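Local atomic coordinates of Alpha/beta hydrolase fold protein (Sphaerobacter thermophilus, PDB entry 3R0V), a protein that probably acts as a hydrolase of the alpha/beta hydrolase fold and, in this crystal, holds D-malate in its pocket. Residues V151-F154 against M155-V159; A70-R73 against E74-L78. One frame throughout, in Å; residues are numbered along the deposited sequence.

Interaction 1: V151-F154 against M155-V159; sequences VTYF and MTEGV. With MLT (D-malate), chain F.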
ATOM      1  N   VAL A 151     -12.012  11.979   1.103  1.00 10.59           N
ATOM      2  CA  VAL A 151     -11.576  11.022   0.090  1.00 10.95           C
ATOM      3  C   VAL A 151     -11.385  11.708  -1.262  1.00 10.90           C
ATOM      4  O   VAL A 151     -10.379  11.486  -1.929  1.00 12.27           O
ATOM      5  CB  VAL A 151     -12.575   9.859  -0.059  1.00 12.29           C
ATOM      6  CG1 VAL A 151     -12.125   8.917  -1.179  1.00 12.84           C
ATOM      7  CG2 VAL A 151     -12.699   9.096   1.262  1.00 11.96           C
ATOM      8  N   THR A 152     -12.348  12.535  -1.665  1.00 10.61           N
ATOM      9  CA  THR A 152     -12.245  13.261  -2.922  1.00 11.63           C
ATOM     10  C   THR A 152     -10.993  14.139  -2.959  1.00 11.04           C
ATOM     11  O   THR A 152     -10.295  14.202  -3.972  1.00 12.19           O
ATOM     12  CB  THR A 152     -13.488  14.126  -3.122  1.00 11.97           C
ATOM     13  OG1 THR A 152     -14.630  13.268  -3.187  1.00 14.31           O
ATOM     14  CG2 THR A 152     -13.386  14.924  -4.419  1.00 14.18           C
ATOM     15  N   TYR A 153     -10.705  14.790  -1.839  1.00 10.47           N
ATOM     16  CA  TYR A 153      -9.553  15.670  -1.724  1.00 10.59           C
ATOM     17  C   TYR A 153      -8.262  14.864  -1.823  1.00 10.95           C
ATOM     18  O   TYR A 153      -7.352  15.231  -2.559  1.00 11.64           O
ATOM     19  CB  TYR A 153      -9.619  16.469  -0.418  1.00 12.26           C
ATOM     20  CG  TYR A 153      -8.518  17.487  -0.251  1.00 11.42           C
ATOM     21  CD1 TYR A 153      -8.478  18.636  -1.029  1.00 13.12           C
ATOM     22  CD2 TYR A 153      -7.534  17.306   0.712  1.00 12.62           C
ATOM     23  CE1 TYR A 153      -7.469  19.579  -0.861  1.00 12.89           C
ATOM     24  CE2 TYR A 153      -6.529  18.242   0.892  1.00 13.93           C
ATOM     25  CZ  TYR A 153      -6.498  19.364   0.098  1.00 13.41           C
ATOM     26  OH  TYR A 153      -5.505  20.299   0.266  1.00 17.28           O
ATOM     27  N   PHE A 154      -8.186  13.765  -1.075  1.00 10.25           N
ATOM     28  CA  PHE A 154      -7.030  12.877  -1.188  1.00  9.71           C
ATOM     29  C   PHE A 154      -6.805  12.442  -2.643  1.00 11.12           C
ATOM     30  O   PHE A 154      -5.692  12.526  -3.170  1.00 11.74           O
ATOM     31  CB  PHE A 154      -7.216  11.635  -0.311  1.00 11.90           C
ATOM     32  CG  PHE A 154      -6.335  10.477  -0.713  1.00 10.87           C
ATOM     33  CD1 PHE A 154      -4.976  10.496  -0.456  1.00 13.00           C
ATOM     34  CD2 PHE A 154      -6.868   9.385  -1.371  1.00 14.07           C
ATOM     35  CE1 PHE A 154      -4.174   9.432  -0.837  1.00 12.67           C
ATOM     36  CE2 PHE A 154      -6.067   8.326  -1.758  1.00 16.07           C
ATOM     37  CZ  PHE A 154      -4.732   8.354  -1.491  1.00 13.18           C
HETATM   38  N   MSE A 155      -7.861  11.992  -3.310  1.00 10.07           N
HETATM   39  CA  MSE A 155      -7.690  11.484  -4.660  0.54 11.84           C
HETATM   40  C   MSE A 155      -7.291  12.546  -5.662  1.00 12.11           C
HETATM   41  O   MSE A 155      -6.418  12.311  -6.486  1.00 13.04           O
HETATM   42  CB  MSE A 155      -8.939  10.763  -5.120  0.54 13.70           C
HETATM   43  CG  MSE A 155      -9.176   9.548  -4.287  0.54 12.24           C
HETATM   44 SE   MSE A 155     -10.553   8.441  -5.008  0.54 43.18          SE
HETATM   45  CE  MSE A 155     -10.365   6.978  -3.727  0.54 23.33           C
ATOM     46  N   THR A 156      -7.922  13.713  -5.592  1.00 11.38           N
ATOM     47  CA  THR A 156      -7.646  14.771  -6.558  1.00 11.81           C
ATOM     48  C   THR A 156      -6.387  15.566  -6.255  1.00 15.58           C
ATOM     49  O   THR A 156      -5.622  15.888  -7.168  1.00 21.43           O
ATOM     50  CB  THR A 156      -8.826  15.756  -6.658  1.00 14.23           C
ATOM     51  OG1 THR A 156      -9.116  16.297  -5.355  1.00 13.44           O
ATOM     52  CG2 THR A 156     -10.062  15.061  -7.216  1.00 14.36           C
ATOM     53  N   GLU A 157      -6.177  15.903  -4.987  1.00 12.28           N
ATOM     54  CA  GLU A 157      -5.062  16.759  -4.610  1.00 13.55           C
ATOM     55  C   GLU A 157      -3.893  15.981  -4.019  1.00 14.68           C
ATOM     56  O   GLU A 157      -2.747  16.393  -4.149  1.00 18.04           O
ATOM     57  CB  GLU A 157      -5.524  17.861  -3.648  1.00 14.20           C
ATOM     58  CG  GLU A 157      -6.593  18.761  -4.227  1.00 17.85           C
ATOM     59  CD  GLU A 157      -6.151  19.431  -5.514  1.00 27.26           C
ATOM     60  OE1 GLU A 157      -4.939  19.713  -5.673  1.00 24.41           O
ATOM     61  OE2 GLU A 157      -7.027  19.668  -6.373  1.00 36.97           O
ATOM     62  N   GLY A 158      -4.182  14.854  -3.378  1.00 12.42           N
ATOM     63  CA  GLY A 158      -3.126  14.046  -2.793  1.00 16.19           C
ATOM     64  C   GLY A 158      -2.402  13.235  -3.843  1.00 15.80           C
ATOM     65  O   GLY A 158      -1.167  13.222  -3.886  1.00 16.46           O
ATOM     66  N   VAL A 159      -3.158  12.548  -4.692  1.00 12.43           N
ATOM     67  CA  VAL A 159      -2.535  11.683  -5.695  1.00 14.20           C
ATOM     68  C   VAL A 159      -2.896  12.001  -7.160  1.00 16.01           C
ATOM     69  O   VAL A 159      -2.638  11.197  -8.052  1.00 17.99           O
ATOM     70  CB  VAL A 159      -2.743  10.187  -5.371  1.00 15.70           C
ATOM     71  CG1 VAL A 159      -1.913   9.802  -4.139  1.00 16.85           C
ATOM     72  CG2 VAL A 159      -4.216   9.874  -5.137  1.00 15.66           C
TER
HETATM   73  C1  MLT F 264      -2.385   5.240  -2.377  1.00  9.81           C
HETATM   74  O1  MLT F 264      -2.340   4.275  -1.545  1.00 16.30           O
HETATM   75  O2  MLT F 264      -1.402   5.942  -2.612  1.00 25.71           O
HETATM   76  C2  MLT F 264      -3.687   5.483  -3.089  1.00 33.26           C
HETATM   77  O3  MLT F 264      -4.559   4.388  -2.891  1.00 41.83           O
HETATM   78  C3  MLT F 264      -3.453   5.725  -4.574  1.00 36.68           C
HETATM   79  C4  MLT F 264      -4.752   5.590  -5.337  1.00 41.47           C
HETATM   80  O4  MLT F 264      -5.784   5.137  -4.794  1.00 43.26           O
HETATM   81  O5  MLT F 264      -4.813   5.932  -6.536  1.00 46.58           O
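With CG anti to the backbone N (chi1 160°), F154 points its ring out from the helix, to where V159 lies just past the helix end; in V159 CG1 lies anti to the carbonyl carbon (chi1 -70°), which puts CG2 between the backbone N and the carbonyl carbon. The methyl CG2 of V159 thus lies over one face of the F154 ring, 4.3 Å from its centroid, a CH-pi contact displaced toward the rim. D-malate meets the same ring at its edge, where F154 CZ comes within 3.4 Å of C2 of the ligand. Elsewhere on the helix, E157 CB rests over a face of the Y153 ring, again nearer the rim, 4.1 Å from the centroid, while E157 CG touches CE1 and CD1. V151 and M155, a selenomethionine, lie alongside each other, V151 CG1 touching M155 CE in one of the two conformers modelled for M155. The backbone carbonyl of T152 is held twice: T156 OG1 donates to T152 O at 2.8 Å, and T156 N reaches it from the opposite face of the carbonyl plane, which ties the T156 hydroxyl back onto its own helix. At the C-terminal end the turn widens. Y153 O takes both E157 N and G158 N, the latter at 3.3 Å, and V159 N donates to F154 O at 3.0 Å, nearly in line with the C=O bond, an i to i+5 bond of the pi type. The whole contact belongs to helix 147-158 of the region between strands 111-117 and 209-213; Y153 packs on Y134 and L141 of helix 134-143, T152 and M155 on V166 of helix 163-170, V151 on W175 of helix 175-180, and F154 touches A32 of a loop.

Interaction 2: A70-R73 against E74-L78; sequences AVER and EIEDL
R73 and E76, three residues apart, lie side by side on helix 71-84, beside the loop that holds S9 and S10, and join in a bidentate salt bridge. The guanidinium approaches side-on: R73 NE donates to E76 OE1 at 2.8 Å and R73 NH1 to E76 OE2 at 3.0 Å, the second bond almost straight at 175°. Both oxygens lie close to the guanidinium plane, but the carboxylate is turned 36° against it; OE1 is met from above the carboxylate plane and OE2 on its syn side, though well out of the plane. Bends at chi2 and chi3 fold the arginine back along the helix, whereas E76 extends beyond CG to meet it. Without the guanidinium, as with an alanine at R73, the E76 carboxylate would probably lose its charged mate and be freer to turn. E76 OE2 also takes a bond from a water at 2.8 Å, and that water donates to E72 OE2 as well; it thus links two carboxylates whose OE2 atoms stand 4.4 Å apart and probably eases their repulsion. V71 CG1 and I75 CD1 meet loosely at 4.4 Å on another side of the helix. The backbone sets these spacings: I75 N bonds V71 O, E76 N bonds E72 O, and D77 N bonds R73 O at 2.9 Å. Further out, the E74 carboxylate is held by Y69 and R57, and that of D77 by S9 and R58, while V71 and I75 pack on L103 and L100 of helix 96-106. The arrangement is an i to i+3 arginine-glutamate pair in the first turns of a helix flanking the central, mostly parallel sheet of the alpha/beta hydrolase fold; L78 turns to strand 25-29 of that sheet.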
ATOM      1  N   ALA A  70       2.135   6.770  14.791  1.00 12.21           N
ATOM      2  CA  ALA A  70       3.493   6.932  14.290  1.00 12.69           C
ATOM      3  C   ALA A  70       3.684   5.885  13.213  1.00 12.41           C
ATOM      4  O   ALA A  70       3.122   4.791  13.305  1.00 11.88           O
ATOM      5  CB  ALA A  70       4.524   6.738  15.407  1.00 12.76           C
ATOM      6  N   VAL A  71       4.465   6.220  12.187  1.00  9.91           N
ATOM      7  CA  VAL A  71       4.769   5.258  11.137  1.00 11.59           C
ATOM      8  C   VAL A  71       5.385   3.993  11.749  1.00 12.48           C
ATOM      9  O   VAL A  71       5.082   2.881  11.313  1.00 11.71           O
ATOM     10  CB  VAL A  71       5.683   5.859  10.039  1.00 11.90           C
ATOM     11  CG1 VAL A  71       6.012   4.825   8.969  1.00 12.76           C
ATOM     12  CG2 VAL A  71       5.024   7.086   9.409  1.00 15.02           C
ATOM     13  N   GLU A  72       6.221   4.154  12.776  1.00 11.20           N
ATOM     14  CA  GLU A  72       6.838   3.003  13.432  1.00 12.94           C
ATOM     15  C   GLU A  72       5.798   2.011  13.955  1.00 11.67           C
ATOM     16  O   GLU A  72       6.043   0.800  13.971  1.00 11.52           O
ATOM     17  CB  GLU A  72       7.766   3.462  14.558  1.00 11.52           C
ATOM     18  CG  GLU A  72       8.693   2.367  15.079  1.00 13.71           C
ATOM     19  CD  GLU A  72       9.861   2.105  14.141  1.00 22.71           C
ATOM     20  OE1 GLU A  72      10.206   2.995  13.326  1.00 19.62           O
ATOM     21  OE2 GLU A  72      10.445   1.003  14.226  1.00 29.44           O
ATOM     22  N   ARG A  73       4.638   2.508  14.380  1.00 10.48           N
ATOM     23  CA  ARG A  73       3.596   1.600  14.852  1.00  9.80           C
ATOM     24  C   ARG A  73       3.103   0.705  13.715  1.00 10.45           C
ATOM     25  O   ARG A  73       2.824  -0.468  13.951  1.00 11.49           O
ATOM     26  CB  ARG A  73       2.409   2.337  15.487  1.00 11.09           C
ATOM     27  CG  ARG A  73       2.763   3.239  16.661  1.00 11.96           C
ATOM     28  CD  ARG A  73       3.228   2.440  17.890  1.00 11.62           C
ATOM     29  NE  ARG A  73       4.665   2.197  17.862  1.00 13.56           N
ATOM     30  CZ  ARG A  73       5.581   3.120  18.136  1.00 12.47           C
ATOM     31  NH1 ARG A  73       6.870   2.802  18.098  1.00 15.91           N
ATOM     32  NH2 ARG A  73       5.216   4.361  18.449  1.00 14.25           N
ATOM     33  N   GLU A  74       2.975   1.245  12.501  1.00 10.94           N
ATOM     34  CA  GLU A  74       2.530   0.407  11.384  1.00  9.58           C
ATOM     35  C   GLU A  74       3.603  -0.575  10.904  1.00 10.89           C
ATOM     36  O   GLU A  74       3.278  -1.664  10.421  1.00 11.49           O
ATOM     37  CB  GLU A  74       1.995   1.250  10.223  1.00  9.54           C
ATOM     38  CG  GLU A  74       0.777   2.073  10.631  1.00  9.89           C
ATOM     39  CD  GLU A  74      -0.165   2.333   9.469  1.00 11.89           C
ATOM     40  OE1 GLU A  74      -0.046   3.387   8.810  1.00 13.06           O
ATOM     41  OE2 GLU A  74      -1.017   1.470   9.193  1.00 13.45           O
ATOM     42  N   ILE A  75       4.870  -0.206  11.044  1.00 11.65           N
ATOM     43  CA  ILE A  75       5.949  -1.163  10.797  1.00 10.95           C
ATOM     44  C   ILE A  75       5.844  -2.297  11.825  1.00 10.26           C
ATOM     45  O   ILE A  75       5.965  -3.474  11.471  1.00 12.05           O
ATOM     46  CB  ILE A  75       7.316  -0.475  10.851  1.00 10.56           C
ATOM     47  CG1 ILE A  75       7.426   0.530   9.700  1.00 12.00           C
ATOM     48  CG2 ILE A  75       8.457  -1.500  10.782  1.00 14.14           C
ATOM     49  CD1 ILE A  75       8.690   1.397   9.765  1.00 15.79           C
ATOM     50  N   GLU A  76       5.579  -1.956  13.087  1.00 10.49           N
ATOM     51  CA  GLU A  76       5.401  -2.965  14.122  1.00 10.35           C
ATOM     52  C   GLU A  76       4.169  -3.831  13.848  1.00 12.91           C
ATOM     53  O   GLU A  76       4.178  -5.041  14.121  1.00 12.45           O
ATOM     54  CB  GLU A  76       5.323  -2.297  15.495  1.00 11.60           C
ATOM     55  CG  GLU A  76       6.652  -1.668  15.910  1.00 13.01           C
ATOM     56  CD  GLU A  76       6.528  -0.654  17.045  1.00 15.90           C
ATOM     57  OE1 GLU A  76       5.431  -0.486  17.619  1.00 15.28           O
ATOM     58  OE2 GLU A  76       7.554  -0.022  17.367  1.00 17.83           O
ATOM     59  N   ASP A  77       3.112  -3.232  13.300  1.00 11.47           N
ATOM     60  CA  ASP A  77       1.936  -4.023  12.929  1.00 12.54           C
ATOM     61  C   ASP A  77       2.322  -5.071  11.882  1.00 10.60           C
ATOM     62  O   ASP A  77       1.959  -6.244  11.989  1.00 11.07           O
ATOM     63  CB  ASP A  77       0.797  -3.152  12.374  1.00  9.75           C
ATOM     64  CG  ASP A  77       0.243  -2.155  13.389  1.00 12.89           C
ATOM     65  OD1 ASP A  77       0.367  -2.373  14.608  1.00 13.27           O
ATOM     66  OD2 ASP A  77      -0.345  -1.146  12.946  1.00 12.69           O
ATOM     67  N   LEU A  78       3.034  -4.632  10.853  1.00 10.44           N
ATOM     68  CA  LEU A  78       3.466  -5.544   9.805  1.00  9.71           C
ATOM     69  C   LEU A  78       4.395  -6.613  10.387  1.00 10.90           C
ATOM     70  O   LEU A  78       4.293  -7.791  10.029  1.00 11.64           O
ATOM     71  CB  LEU A  78       4.130  -4.763   8.674  1.00  9.55           C
ATOM     72  CG  LEU A  78       4.691  -5.599   7.520  1.00 10.31           C
ATOM     73  CD1 LEU A  78       3.629  -6.544   6.955  1.00 12.59           C
ATOM     74  CD2 LEU A  78       5.240  -4.674   6.424  1.00 13.67           C
TER
HETATM   75  O   HOH W   1       9.866  -0.754  16.029  1.00 26.91           O

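How the interactions relate
The two interactions are separate local contacts, each within a single helix, with centres 24 Å apart and nearest atoms about 12 Å apart. Interaction 1 borders the D-malate pocket directly: the F154 side chain is about 4 Å from that of A32 and about 6 Å from that of S96, whose backbone nitrogens both bond the ligand. Interaction 2 stands further back, the E74 side chain being about 11 Å from the malate and about 8 Å from the S96 side chain. Helix 96-106, which begins at S96, packs against 70-78. S95 lies in a GxSxG pattern consistent with a nucleophile elbow, near F154 but not touching it.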